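Side-chain contacts in endoglucanase A (Clostridium cellulolyticum, PDB 1EDG), which hydrolyses internal beta-1,4-glucosidic bonds of cellulose, using a catalytic domain of glycoside hydrolase family 5: residues L264-G269 / V311-L316; N272-N275 / K280-S283; E284-M289 / V327-A332; E321-Y326 / D369-Y374; N343-T348 / F354-S359. All coordinates share one frame; numbering follows the deposited sequence.

Interaction 1: L264-G269 / V311-L316; sequences LAMADG and VDKNNL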
# COMPACT_ATOMS: atom_id res chain seq x y z
N LEU A 264 2.46 -6.08 16.76
CA LEU A 264 1.99 -7.00 17.79
C LEU A 264 1.62 -6.27 19.08
O LEU A 264 2.45 -5.61 19.70
CB LEU A 264 3.06 -8.06 18.07
CG LEU A 264 2.67 -9.24 18.96
CD1 LEU A 264 1.51 -9.98 18.33
CD2 LEU A 264 3.87 -10.17 19.13
N ALA A 265 0.36 -6.41 19.51
CA ALA A 265 -0.11 -5.75 20.73
C ALA A 265 0.66 -6.23 21.95
O ALA A 265 1.15 -7.36 21.99
CB ALA A 265 -1.60 -6.00 20.92
N MET A 266 0.75 -5.37 22.96
CA MET A 266 1.45 -5.70 24.19
C MET A 266 0.85 -6.95 24.81
O MET A 266 1.57 -7.87 25.21
CB MET A 266 1.38 -4.53 25.18
CG MET A 266 2.10 -3.27 24.71
SD MET A 266 3.84 -3.58 24.35
CE MET A 266 4.53 -3.53 26.00
N ALA A 267 -0.48 -7.00 24.84
CA ALA A 267 -1.22 -8.13 25.40
C ALA A 267 -0.89 -9.45 24.70
O ALA A 267 -1.03 -10.52 25.29
CB ALA A 267 -2.72 -7.86 25.34
N ASP A 268 -0.43 -9.37 23.46
CA ASP A 268 -0.10 -10.57 22.70
C ASP A 268 1.39 -10.93 22.70
O ASP A 268 1.82 -11.81 21.96
CB ASP A 268 -0.62 -10.44 21.27
CG ASP A 268 -2.12 -10.23 21.22
OD1 ASP A 268 -2.85 -11.04 21.82
OD2 ASP A 268 -2.56 -9.24 20.61
N GLY A 269 2.17 -10.25 23.54
CA GLY A 269 3.59 -10.53 23.62
C GLY A 269 4.48 -9.53 22.90
O GLY A 269 5.69 -9.78 22.75
N VAL A 311 1.99 0.76 15.72
CA VAL A 311 0.81 0.89 16.55
C VAL A 311 1.09 1.68 17.84
O VAL A 311 2.17 1.60 18.41
CB VAL A 311 0.23 -0.52 16.86
CG1 VAL A 311 1.12 -1.28 17.84
CG2 VAL A 311 -1.16 -0.41 17.37
N ASP A 312 0.10 2.45 18.30
CA ASP A 312 0.25 3.23 19.52
C ASP A 312 0.35 2.35 20.77
O ASP A 312 -0.55 1.55 21.05
CB ASP A 312 -0.94 4.19 19.66
CG ASP A 312 -0.90 5.02 20.95
OD1 ASP A 312 0.18 5.20 21.55
OD2 ASP A 312 -1.98 5.50 21.34
N LYS A 313 1.46 2.49 21.49
CA LYS A 313 1.69 1.74 22.72
C LYS A 313 2.11 2.74 23.79
O LYS A 313 2.91 2.42 24.67
CB LYS A 313 2.79 0.68 22.53
CG LYS A 313 2.36 -0.52 21.70
CD LYS A 313 3.52 -1.44 21.36
CE LYS A 313 3.03 -2.63 20.57
NZ LYS A 313 4.13 -3.44 19.99
N ASN A 314 1.53 3.94 23.72
CA ASN A 314 1.86 5.05 24.63
C ASN A 314 3.37 5.22 24.65
O ASN A 314 3.99 5.31 25.71
CB ASN A 314 1.33 4.77 26.05
CG ASN A 314 -0.18 4.69 26.10
OD1 ASN A 314 -0.88 5.63 25.70
ND2 ASN A 314 -0.70 3.56 26.57
N ASN A 315 3.95 5.32 23.46
CA ASN A 315 5.40 5.44 23.30
C ASN A 315 5.73 6.43 22.19
O ASN A 315 6.40 6.08 21.21
CB ASN A 315 6.02 4.06 22.99
CG ASN A 315 5.39 3.37 21.76
OD1 ASN A 315 5.91 2.36 21.29
ND2 ASN A 315 4.28 3.89 21.25
N LEU A 316 5.25 7.66 22.36
CA LEU A 316 5.45 8.73 21.39
C LEU A 316 6.89 8.88 20.91
O LEU A 316 7.16 8.76 19.72
CB LEU A 316 4.98 10.07 21.96
CG LEU A 316 4.10 11.00 21.12
CD1 LEU A 316 4.29 12.43 21.61
CD2 LEU A 316 4.43 10.93 19.65
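K313 reaches out of the 311-316 loop to meet L264 and M266, and the residue as a whole buries 71 Å² against the 264-269 segment, more than any other residue of the contact. The CB already heads toward that segment. Because CG lies anti to the carbonyl carbon (chi1 -73°) and every later torsion is close to fully extended, the chain runs almost straight to its target. CG passes the CG of M266 at 4.1 Å. Next, K313 CD meets M266 SD at 3.7 Å, and K313 CE is still within 4.0 Å of that sulfur. The M266 chain is bent at chi2 and chi3, so its thioether lies obliquely across the lysine methylenes, not along them. At the tip, K313 NZ donates to L264 O at 2.8 Å; the C=O...N angle is 152° and the donor sits 25° off the carbonyl plane. F261 O and T271 O accept from the same ammonium, which is thus gripped by three backbone carbonyls in a buried setting. Just before the lysine, D312 OD1 takes the N-H of N314 at 2.8 Å, an Asx turn that shapes the backbone from which K313 springs. A lysine tied to main-chain oxygens in this way joins two neighbouring loops of a TIM barrel, those following strands 249-254 and 303-308.

Interaction 2: N272-N275 / K280-S283; sequences NAWN and KDQS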
# COMPACT_ATOMS: atom_id res chain seq x y z
N ASN A 272 7.21 -2.42 23.36
CA ASN A 272 7.00 -1.00 23.05
C ASN A 272 8.34 -0.28 22.95
O ASN A 272 8.38 0.95 22.89
CB ASN A 272 6.11 -0.33 24.10
CG ASN A 272 6.79 -0.21 25.46
OD1 ASN A 272 7.81 -0.85 25.73
ND2 ASN A 272 6.21 0.60 26.34
N ALA A 273 9.42 -1.04 22.89
CA ALA A 273 10.75 -0.46 22.82
C ALA A 273 11.51 -0.78 21.54
O ALA A 273 11.46 -1.91 21.03
CB ALA A 273 11.56 -0.88 24.03
N TRP A 274 12.22 0.22 21.04
CA TRP A 274 13.05 0.10 19.84
C TRP A 274 14.09 1.19 20.04
O TRP A 274 13.75 2.36 20.22
CB TRP A 274 12.24 0.36 18.56
CG TRP A 274 13.08 0.23 17.30
CD1 TRP A 274 13.39 -0.92 16.63
CD2 TRP A 274 13.73 1.30 16.59
NE1 TRP A 274 14.20 -0.64 15.55
CE2 TRP A 274 14.42 0.71 15.50
CE3 TRP A 274 13.79 2.69 16.76
CZ2 TRP A 274 15.17 1.48 14.59
CZ3 TRP A 274 14.54 3.44 15.86
CH2 TRP A 274 15.22 2.84 14.79
N ASN A 275 15.36 0.79 20.01
CA ASN A 275 16.48 1.69 20.24
C ASN A 275 17.20 2.09 18.95
O ASN A 275 17.93 1.28 18.36
CB ASN A 275 17.46 1.04 21.23
CG ASN A 275 18.56 1.99 21.68
OD1 ASN A 275 18.65 3.14 21.25
ND2 ASN A 275 19.42 1.49 22.56
N LYS A 280 21.42 -3.77 16.41
CA LYS A 280 20.48 -4.86 16.16
C LYS A 280 19.11 -4.31 15.78
O LYS A 280 18.49 -4.76 14.82
CB LYS A 280 20.36 -5.79 17.37
CG LYS A 280 21.47 -6.82 17.47
CD LYS A 280 22.82 -6.18 17.74
CE LYS A 280 23.94 -7.21 17.61
NZ LYS A 280 23.73 -8.38 18.51
N ASP A 281 18.65 -3.31 16.53
CA ASP A 281 17.35 -2.69 16.26
C ASP A 281 17.38 -1.98 14.92
O ASP A 281 16.39 -2.02 14.18
CB ASP A 281 16.97 -1.72 17.39
CG ASP A 281 16.51 -2.44 18.65
OD1 ASP A 281 16.20 -3.65 18.58
OD2 ASP A 281 16.46 -1.80 19.71
N GLN A 282 18.51 -1.36 14.60
CA GLN A 282 18.67 -0.67 13.32
C GLN A 282 18.54 -1.69 12.19
O GLN A 282 17.83 -1.46 11.20
CB GLN A 282 20.04 0.01 13.25
CG GLN A 282 20.21 1.22 14.16
CD GLN A 282 21.65 1.72 14.22
OE1 GLN A 282 22.56 1.09 13.69
NE2 GLN A 282 21.86 2.86 14.86
N SER A 283 19.20 -2.84 12.36
CA SER A 283 19.17 -3.91 11.37
C SER A 283 17.77 -4.44 11.07
O SER A 283 17.49 -4.86 9.94
CB SER A 283 20.06 -5.08 11.82
OG SER A 283 21.43 -4.70 11.86
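The entry to helix 279-297 is a loop folded back on the first turns of the helix, where W274 and N275 both meet D281. N275 N donates to D281 OD2 over 2.8 Å, nearly straight at 161°, approaching from above the carboxylate plane. The same oxygen lies 3.4 Å from N275 CB. W274 works on the other end of the aspartate: its NE1 donates to the main-chain D281 O at 2.9 Å, coming from 59° above the carbonyl plane and so not along a lone pair. This carbonyl would ordinarily serve V285 N in an alpha helix, but V285 N makes no bond to the preceding turn, and the indole supplies a donor at the kink. In the TIM barrel this is the long helix between strands 249-254 and 303-308, and W274 wedges between it and helix 316-332, where its ring meets Y322 edge-to-face and also touches Y325. With W274 CG anti to the backbone nitrogen (chi1 -179°), the ring turns toward the helix. D281 CB then rests over the face of its five-membered ring, a CH-pi contact of 3.9 Å to the centroid. Beyond it, Q282 CA approaches W274 CZ2 obliquely at 4.3 Å. The polar ends of the flanking residues bond within the intervening turn, N275 OD1 taking N277 N and Q282 NE2 reaching I276 O.

Interaction 3: E284-M289 / V327-A332; sequences EVTWFM and VAQAKA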
# COMPACT_ATOMS: atom_id res chain seq x y z
N GLU A 284 16.90 -4.44 12.08
CA GLU A 284 15.53 -4.91 11.93
C GLU A 284 14.77 -4.09 10.90
O GLU A 284 13.76 -4.55 10.35
CB GLU A 284 14.78 -4.84 13.27
CG GLU A 284 15.30 -5.78 14.36
CD GLU A 284 15.03 -7.26 14.10
OE1 GLU A 284 14.09 -7.59 13.32
OE2 GLU A 284 15.74 -8.10 14.68
N VAL A 285 15.24 -2.87 10.66
CA VAL A 285 14.63 -1.96 9.70
C VAL A 285 15.34 -1.98 8.34
O VAL A 285 14.69 -2.02 7.30
CB VAL A 285 14.62 -0.50 10.25
CG1 VAL A 285 14.18 0.49 9.17
CG2 VAL A 285 13.69 -0.38 11.45
N THR A 286 16.67 -1.97 8.36
CA THR A 286 17.43 -1.93 7.12
C THR A 286 17.65 -3.24 6.33
O THR A 286 17.86 -3.18 5.11
CB THR A 286 18.81 -1.26 7.34
OG1 THR A 286 19.55 -2.00 8.32
CG2 THR A 286 18.63 0.18 7.82
N TRP A 287 17.57 -4.39 6.98
CA TRP A 287 17.81 -5.65 6.27
C TRP A 287 17.00 -5.81 4.99
O TRP A 287 17.57 -6.04 3.92
CB TRP A 287 17.60 -6.87 7.19
CG TRP A 287 16.17 -7.27 7.39
CD1 TRP A 287 15.31 -6.81 8.35
CD2 TRP A 287 15.40 -8.17 6.57
NE1 TRP A 287 14.06 -7.35 8.18
CE2 TRP A 287 14.08 -8.19 7.09
CE3 TRP A 287 15.69 -8.96 5.44
CZ2 TRP A 287 13.06 -8.96 6.52
CZ3 TRP A 287 14.67 -9.72 4.88
CH2 TRP A 287 13.37 -9.72 5.42
N PHE A 288 15.69 -5.62 5.07
CA PHE A 288 14.86 -5.77 3.89
C PHE A 288 15.05 -4.64 2.89
O PHE A 288 14.91 -4.85 1.67
CB PHE A 288 13.37 -5.96 4.25
CG PHE A 288 12.67 -4.70 4.67
CD1 PHE A 288 12.69 -4.29 6.00
CD2 PHE A 288 11.98 -3.93 3.74
CE1 PHE A 288 12.04 -3.12 6.39
CE2 PHE A 288 11.33 -2.77 4.11
CZ PHE A 288 11.36 -2.36 5.44
N MET A 289 15.40 -3.46 3.38
CA MET A 289 15.64 -2.32 2.51
C MET A 289 16.88 -2.55 1.66
O MET A 289 16.91 -2.17 0.49
CB MET A 289 15.77 -1.02 3.31
CG MET A 289 14.50 -0.66 4.03
SD MET A 289 14.53 1.00 4.66
CE MET A 289 12.90 1.08 5.52
N VAL A 327 11.77 6.16 7.39
CA VAL A 327 11.62 6.97 6.18
C VAL A 327 12.97 7.44 5.61
O VAL A 327 13.17 7.39 4.40
CB VAL A 327 10.68 8.19 6.43
CG1 VAL A 327 10.64 9.08 5.20
CG2 VAL A 327 9.27 7.70 6.78
N ALA A 328 13.88 7.86 6.49
CA ALA A 328 15.20 8.32 6.06
C ALA A 328 15.97 7.20 5.36
O ALA A 328 16.58 7.42 4.31
CB ALA A 328 15.99 8.85 7.25
N GLN A 329 15.95 6.00 5.94
CA GLN A 329 16.65 4.86 5.36
C GLN A 329 16.05 4.46 4.01
O GLN A 329 16.76 4.08 3.08
CB GLN A 329 16.64 3.67 6.32
CG GLN A 329 17.46 3.88 7.60
CD GLN A 329 18.97 3.96 7.34
OE1 GLN A 329 19.46 3.60 6.27
NE2 GLN A 329 19.70 4.45 8.33
N ALA A 330 14.73 4.56 3.89
CA ALA A 330 14.06 4.23 2.63
C ALA A 330 14.43 5.27 1.55
O ALA A 330 14.76 4.91 0.41
CB ALA A 330 12.54 4.16 2.81
N LYS A 331 14.41 6.55 1.93
CA LYS A 331 14.73 7.63 1.00
C LYS A 331 16.15 7.49 0.44
O LYS A 331 16.38 7.71 -0.75
CB LYS A 331 14.53 8.99 1.70
CG LYS A 331 14.68 10.22 0.82
CD LYS A 331 16.11 10.71 0.83
CE LYS A 331 16.29 11.98 0.02
NZ LYS A 331 17.74 12.32 -0.06
N ALA A 332 17.08 7.10 1.31
CA ALA A 332 18.48 6.91 0.90
C ALA A 332 18.62 5.84 -0.18
O ALA A 332 19.61 5.81 -0.91
CB ALA A 332 19.34 6.56 2.12
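Helix segments 284-289 and 327-332 run nearly parallel, 21° apart in direction with axes 10.2 Å from each other at closest approach, and T286 and M289 face Q329 and A330 across the groove. The nearest alpha carbons are those of M289 and A330, 6.7 Å apart. M289 bridges the gap: beyond CG its chain is extended, which carries the thioether to the other helix. There M289 SD stands 3.6 Å from A330 N and 3.8 Å from Q329 CB, while M289 CE packs on A330 CB at 4.1 Å. The methionine and glutamine side chains cross at about a right angle, so the sulfur meets the base of Q329 and not its amide. The amide end belongs to T286 instead. Its OG1 sits between the backbone N and the carbonyl carbon (chi1 60°) and bonds weakly back to Q282 O; the same torsion leaves T286 CG2 as the branch that meets Q329, 3.8 Å from its CD. Q329, bent at chi2, carries its CG and carboxamide across that methyl at an oblique angle. The contact is therefore made by van der Waals packing, with three of its four residues buried. These are successive outer helices of the barrel, on either side of strand 303-308 in the sequence. Y326 of helix 316-332 extends the packing against F288 and M289, while V327 and A328 turn to helix 365-374.

Interaction 4: E321-Y326 / D369-Y374; sequences EYMSYY and DGMVKY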
# COMPACT_ATOMS: atom_id res chain seq x y z
N GLU A 321 11.07 8.44 16.67
CA GLU A 321 12.41 8.00 16.28
C GLU A 321 12.37 6.88 15.24
O GLU A 321 13.06 6.94 14.21
CB GLU A 321 13.21 7.59 17.51
CG GLU A 321 13.55 8.77 18.42
CD GLU A 321 14.08 8.36 19.78
OE1 GLU A 321 13.71 7.28 20.27
OE2 GLU A 321 14.87 9.13 20.36
N TYR A 322 11.52 5.88 15.48
CA TYR A 322 11.37 4.75 14.56
C TYR A 322 10.88 5.19 13.18
O TYR A 322 11.49 4.84 12.17
CB TYR A 322 10.43 3.69 15.16
CG TYR A 322 9.98 2.60 14.19
CD1 TYR A 322 10.81 1.52 13.89
CD2 TYR A 322 8.73 2.67 13.58
CE1 TYR A 322 10.39 0.52 13.00
CE2 TYR A 322 8.30 1.68 12.69
CZ TYR A 322 9.13 0.61 12.41
OH TYR A 322 8.69 -0.35 11.53
N MET A 323 9.79 5.95 13.12
CA MET A 323 9.27 6.38 11.82
C MET A 323 10.24 7.29 11.06
O MET A 323 10.35 7.19 9.83
CB MET A 323 7.89 7.04 11.95
CG MET A 323 6.76 6.07 12.32
SD MET A 323 6.69 4.56 11.27
CE MET A 323 6.35 5.25 9.64
N SER A 324 10.93 8.17 11.78
CA SER A 324 11.91 9.08 11.16
C SER A 324 13.05 8.29 10.51
O SER A 324 13.42 8.54 9.35
CB SER A 324 12.49 10.07 12.19
OG SER A 324 11.50 11.00 12.61
N TYR A 325 13.59 7.34 11.26
CA TYR A 325 14.68 6.48 10.80
C TYR A 325 14.23 5.62 9.61
O TYR A 325 14.95 5.49 8.61
CB TYR A 325 15.14 5.59 11.95
CG TYR A 325 16.31 4.68 11.64
CD1 TYR A 325 17.63 5.14 11.76
CD2 TYR A 325 16.10 3.35 11.27
CE1 TYR A 325 18.70 4.29 11.52
CE2 TYR A 325 17.17 2.49 11.03
CZ TYR A 325 18.47 2.96 11.16
OH TYR A 325 19.52 2.10 10.94
N TYR A 326 13.04 5.04 9.72
CA TYR A 326 12.46 4.20 8.68
C TYR A 326 12.37 4.97 7.35
O TYR A 326 12.86 4.52 6.31
CB TYR A 326 11.06 3.72 9.13
CG TYR A 326 10.42 2.65 8.26
CD1 TYR A 326 9.91 2.95 7.00
CD2 TYR A 326 10.30 1.33 8.73
CE1 TYR A 326 9.30 1.97 6.21
CE2 TYR A 326 9.69 0.34 7.95
CZ TYR A 326 9.19 0.67 6.69
OH TYR A 326 8.57 -0.29 5.93
N ASP A 369 5.56 14.80 11.27
CA ASP A 369 6.50 15.86 10.90
C ASP A 369 7.89 15.27 10.69
O ASP A 369 8.65 15.73 9.84
CB ASP A 369 6.52 16.97 11.96
CG ASP A 369 5.25 17.81 11.95
OD1 ASP A 369 4.54 17.80 10.92
OD2 ASP A 369 4.96 18.47 12.96
N GLY A 370 8.21 14.23 11.46
CA GLY A 370 9.48 13.54 11.33
C GLY A 370 9.54 12.84 9.98
O GLY A 370 10.57 12.84 9.30
N MET A 371 8.41 12.25 9.57
CA MET A 371 8.33 11.56 8.28
C MET A 371 8.48 12.54 7.11
O MET A 371 9.20 12.27 6.16
CB MET A 371 7.01 10.80 8.15
CG MET A 371 6.89 9.63 9.11
SD MET A 371 5.27 8.83 9.00
CE MET A 371 5.36 8.08 7.35
N VAL A 372 7.78 13.68 7.18
CA VAL A 372 7.86 14.68 6.12
C VAL A 372 9.28 15.24 6.01
O VAL A 372 9.80 15.43 4.91
CB VAL A 372 6.85 15.83 6.36
CG1 VAL A 372 7.03 16.91 5.30
CG2 VAL A 372 5.43 15.30 6.31
N LYS A 373 9.92 15.44 7.16
CA LYS A 373 11.27 15.97 7.20
C LYS A 373 12.27 15.08 6.46
O LYS A 373 13.15 15.58 5.75
CB LYS A 373 11.70 16.17 8.66
CG LYS A 373 13.13 16.60 8.86
CD LYS A 373 13.40 16.89 10.32
CE LYS A 373 14.88 17.09 10.58
NZ LYS A 373 15.48 18.05 9.61
N TYR A 374 12.10 13.77 6.57
CA TYR A 374 13.02 12.84 5.93
C TYR A 374 12.58 12.21 4.62
O TYR A 374 13.31 11.40 4.04
CB TYR A 374 13.45 11.78 6.95
CG TYR A 374 14.28 12.39 8.06
CD1 TYR A 374 15.54 12.92 7.80
CD2 TYR A 374 13.78 12.48 9.36
CE1 TYR A 374 16.29 13.54 8.79
CE2 TYR A 374 14.52 13.10 10.37
CZ TYR A 374 15.77 13.63 10.08
OH TYR A 374 16.50 14.26 11.07
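M323 and M371 bring their thioether ends together at an angle, while S324 lies against G370 and Y374; so pack the last two helices of the TIM barrel, 316-332 and 365-374. The segments are close, 8.2 Å between axes, and nearly parallel, 17° apart. M323 is bent at both chi2 and chi3, curling its methyl round to M371. M323 CE meets M371 CE at 3.8 Å. Nearer the helices, M323 CB lies 4.0 Å from M371 CG. Right beside the methionine pair the backbones draw together, with S324 CA and G370 CA only 5.1 Å apart. The missing side chain of G370 makes that possible: S324 OG sits 3.5 Å from G370 CA, while the hydroxyl bonds within its own helix to V320 O. Y374 completes the seam. Its ring comes obliquely to S324, CD2 3.9 Å from S324 CB, and its hydroxyl is held by P8 O and L10 N of the N-terminal region. M371 also touches L339, linking the interface to strand 336-339 of the barrel wall. On Y374 itself, K373 CG lies over the centre of the ring, 4.0 Å above its plane.

Interaction 5: N343-T348 / F354-S359; sequences NNFSGT and FFDRRS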
# COMPACT_ATOMS: atom_id res chain seq x y z
N ASN A 343 -7.69 5.25 11.27
CA ASN A 343 -8.59 6.12 12.05
C ASN A 343 -9.04 5.51 13.39
O ASN A 343 -10.02 5.96 13.99
CB ASN A 343 -9.80 6.50 11.19
CG ASN A 343 -10.62 7.65 11.78
OD1 ASN A 343 -11.85 7.60 11.79
ND2 ASN A 343 -9.94 8.70 12.23
N ASN A 344 -8.30 4.52 13.88
CA ASN A 344 -8.64 3.86 15.13
C ASN A 344 -7.96 4.45 16.36
O ASN A 344 -6.74 4.31 16.54
CB ASN A 344 -8.35 2.36 15.04
CG ASN A 344 -8.71 1.61 16.32
OD1 ASN A 344 -9.50 2.10 17.14
ND2 ASN A 344 -8.14 0.43 16.50
N PHE A 345 -8.74 5.12 17.21
CA PHE A 345 -8.25 5.72 18.44
C PHE A 345 -9.08 5.21 19.63
O PHE A 345 -9.15 5.84 20.68
CB PHE A 345 -8.39 7.25 18.39
CG PHE A 345 -7.69 7.90 17.23
CD1 PHE A 345 -6.35 8.26 17.33
CD2 PHE A 345 -8.38 8.17 16.05
CE1 PHE A 345 -5.71 8.90 16.27
CE2 PHE A 345 -7.74 8.80 14.98
CZ PHE A 345 -6.41 9.17 15.09
N SER A 346 -9.70 4.04 19.46
CA SER A 346 -10.56 3.47 20.50
C SER A 346 -9.87 2.74 21.65
O SER A 346 -10.53 2.23 22.55
CB SER A 346 -11.58 2.52 19.86
OG SER A 346 -10.94 1.37 19.34
N GLY A 347 -8.54 2.66 21.61
CA GLY A 347 -7.82 1.97 22.67
C GLY A 347 -7.92 0.45 22.57
O GLY A 347 -7.40 -0.27 23.42
N THR A 348 -8.58 -0.03 21.53
CA THR A 348 -8.76 -1.46 21.31
C THR A 348 -8.47 -1.78 19.85
O THR A 348 -8.67 -0.93 18.97
CB THR A 348 -10.19 -1.89 21.67
OG1 THR A 348 -10.44 -1.61 23.05
CG2 THR A 348 -10.38 -3.38 21.43
N PHE A 354 -3.80 7.98 13.12
CA PHE A 354 -2.89 9.13 13.17
C PHE A 354 -3.67 10.40 12.87
O PHE A 354 -3.68 11.34 13.67
CB PHE A 354 -1.73 8.96 12.17
CG PHE A 354 -0.83 7.79 12.46
CD1 PHE A 354 0.20 7.90 13.39
CD2 PHE A 354 -1.03 6.57 11.83
CE1 PHE A 354 1.02 6.81 13.69
CE2 PHE A 354 -0.22 5.47 12.12
CZ PHE A 354 0.80 5.59 13.05
N PHE A 355 -4.37 10.42 11.74
CA PHE A 355 -5.16 11.59 11.34
C PHE A 355 -6.58 11.45 11.90
O PHE A 355 -7.30 10.51 11.55
CB PHE A 355 -5.21 11.70 9.82
CG PHE A 355 -6.03 12.85 9.31
CD1 PHE A 355 -5.60 14.16 9.46
CD2 PHE A 355 -7.21 12.62 8.61
CE1 PHE A 355 -6.33 15.22 8.94
CE2 PHE A 355 -7.95 13.67 8.08
CZ PHE A 355 -7.51 14.98 8.24
N ASP A 356 -6.96 12.36 12.80
CA ASP A 356 -8.29 12.33 13.38
C ASP A 356 -9.23 12.92 12.34
O ASP A 356 -9.32 14.14 12.19
CB ASP A 356 -8.34 13.15 14.67
CG ASP A 356 -9.62 12.91 15.47
OD1 ASP A 356 -9.71 11.88 16.17
OD2 ASP A 356 -10.54 13.75 15.39
N ARG A 357 -9.91 12.05 11.60
CA ARG A 357 -10.83 12.48 10.54
C ARG A 357 -12.00 13.31 11.04
O ARG A 357 -12.58 14.10 10.30
CB ARG A 357 -11.30 11.26 9.73
CG ARG A 357 -10.33 10.88 8.62
CD ARG A 357 -9.86 9.42 8.67
NE ARG A 357 -10.71 8.55 7.87
CZ ARG A 357 -10.37 7.35 7.41
NH1 ARG A 357 -9.18 6.81 7.64
NH2 ARG A 357 -11.26 6.66 6.73
N ARG A 358 -12.32 13.16 12.32
CA ARG A 358 -13.40 13.89 12.95
C ARG A 358 -13.09 15.39 13.02
O ARG A 358 -13.89 16.22 12.59
CB ARG A 358 -13.61 13.35 14.36
CG ARG A 358 -14.91 13.75 15.02
CD ARG A 358 -14.86 13.43 16.51
NE ARG A 358 -14.24 12.13 16.79
CZ ARG A 358 -13.04 11.98 17.35
NH1 ARG A 358 -12.33 13.04 17.71
NH2 ARG A 358 -12.56 10.76 17.56
N SER A 359 -11.90 15.73 13.53
CA SER A 359 -11.48 17.12 13.67
C SER A 359 -10.55 17.63 12.57
O SER A 359 -10.14 18.80 12.59
CB SER A 359 -10.83 17.33 15.03
OG SER A 359 -9.81 16.37 15.25
O HOH W 1 -11.65 10.27 13.91
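D356 OD2 takes two hydrogen bonds from S359 and faces the charge of R358, while its twin OD1 meets F345 across the contact. S359 N donates to D356 OD2 at 3.0 Å, an Asx motif, and S359 OG adds a bond of 2.7 Å, both on the anti side of the carboxylate. R358 NH1 lies 3.0 Å from the same oxygen as a salt bridge of charges alone, since that oxygen is well out of the guanidinium plane. Here the loop after the final barrel strand 336-339 is laid against the first strand of the small antiparallel hairpin 355-356/361-362. F345 presents CE2 to D356 OD1 at 3.8 Å, its ring plane turned 52° from the carboxylate. F355 O lies at the edge of that ring, and F345 CZ nears F354 N, which itself bonds to D341 OD1. N343 provides the polar link: ND2 donates weakly to F355 O at 3.3 Å and more firmly to water 1 at 2.9 Å. That water also makes weak bonds to D356 OD1 and R358 N. With CG anti to the backbone nitrogen (chi1 -167°), the N343 amide stacks on the R357 guanidinium, N343 CB lying over one face, 3.6 Å from R357 NH1. R357 NH2 is hydrogen-bonded to T38 OG1. In the loop, N344 OD1 accepts from S346 N, an Asx turn, and from S346 OG, while N344 ND2 donates almost linearly, at 174°, to T348 O.

In the fold
From the N terminus, interaction 1 opens first, after strand 249-254 and helix 259-262, and closes only after strand 303-308. Interaction 2 falls wholly within that span, a short loop bent onto the start of helix 279-297, and the two touch through N272. Interaction 3 opens on the same helix before interaction 1 has closed, so these two cross; it ends on helix 316-332. Interaction 4 begins on that helix before interaction 3 ends and crosses it, continuing to helix 365-374. Interaction 5 lies inside that last span, between the loop after strand 336-339 and the short strand 355-356. Interactions 3 and 4 join three consecutive outer helices; 1 and 5 tie loops beyond the barrel strands.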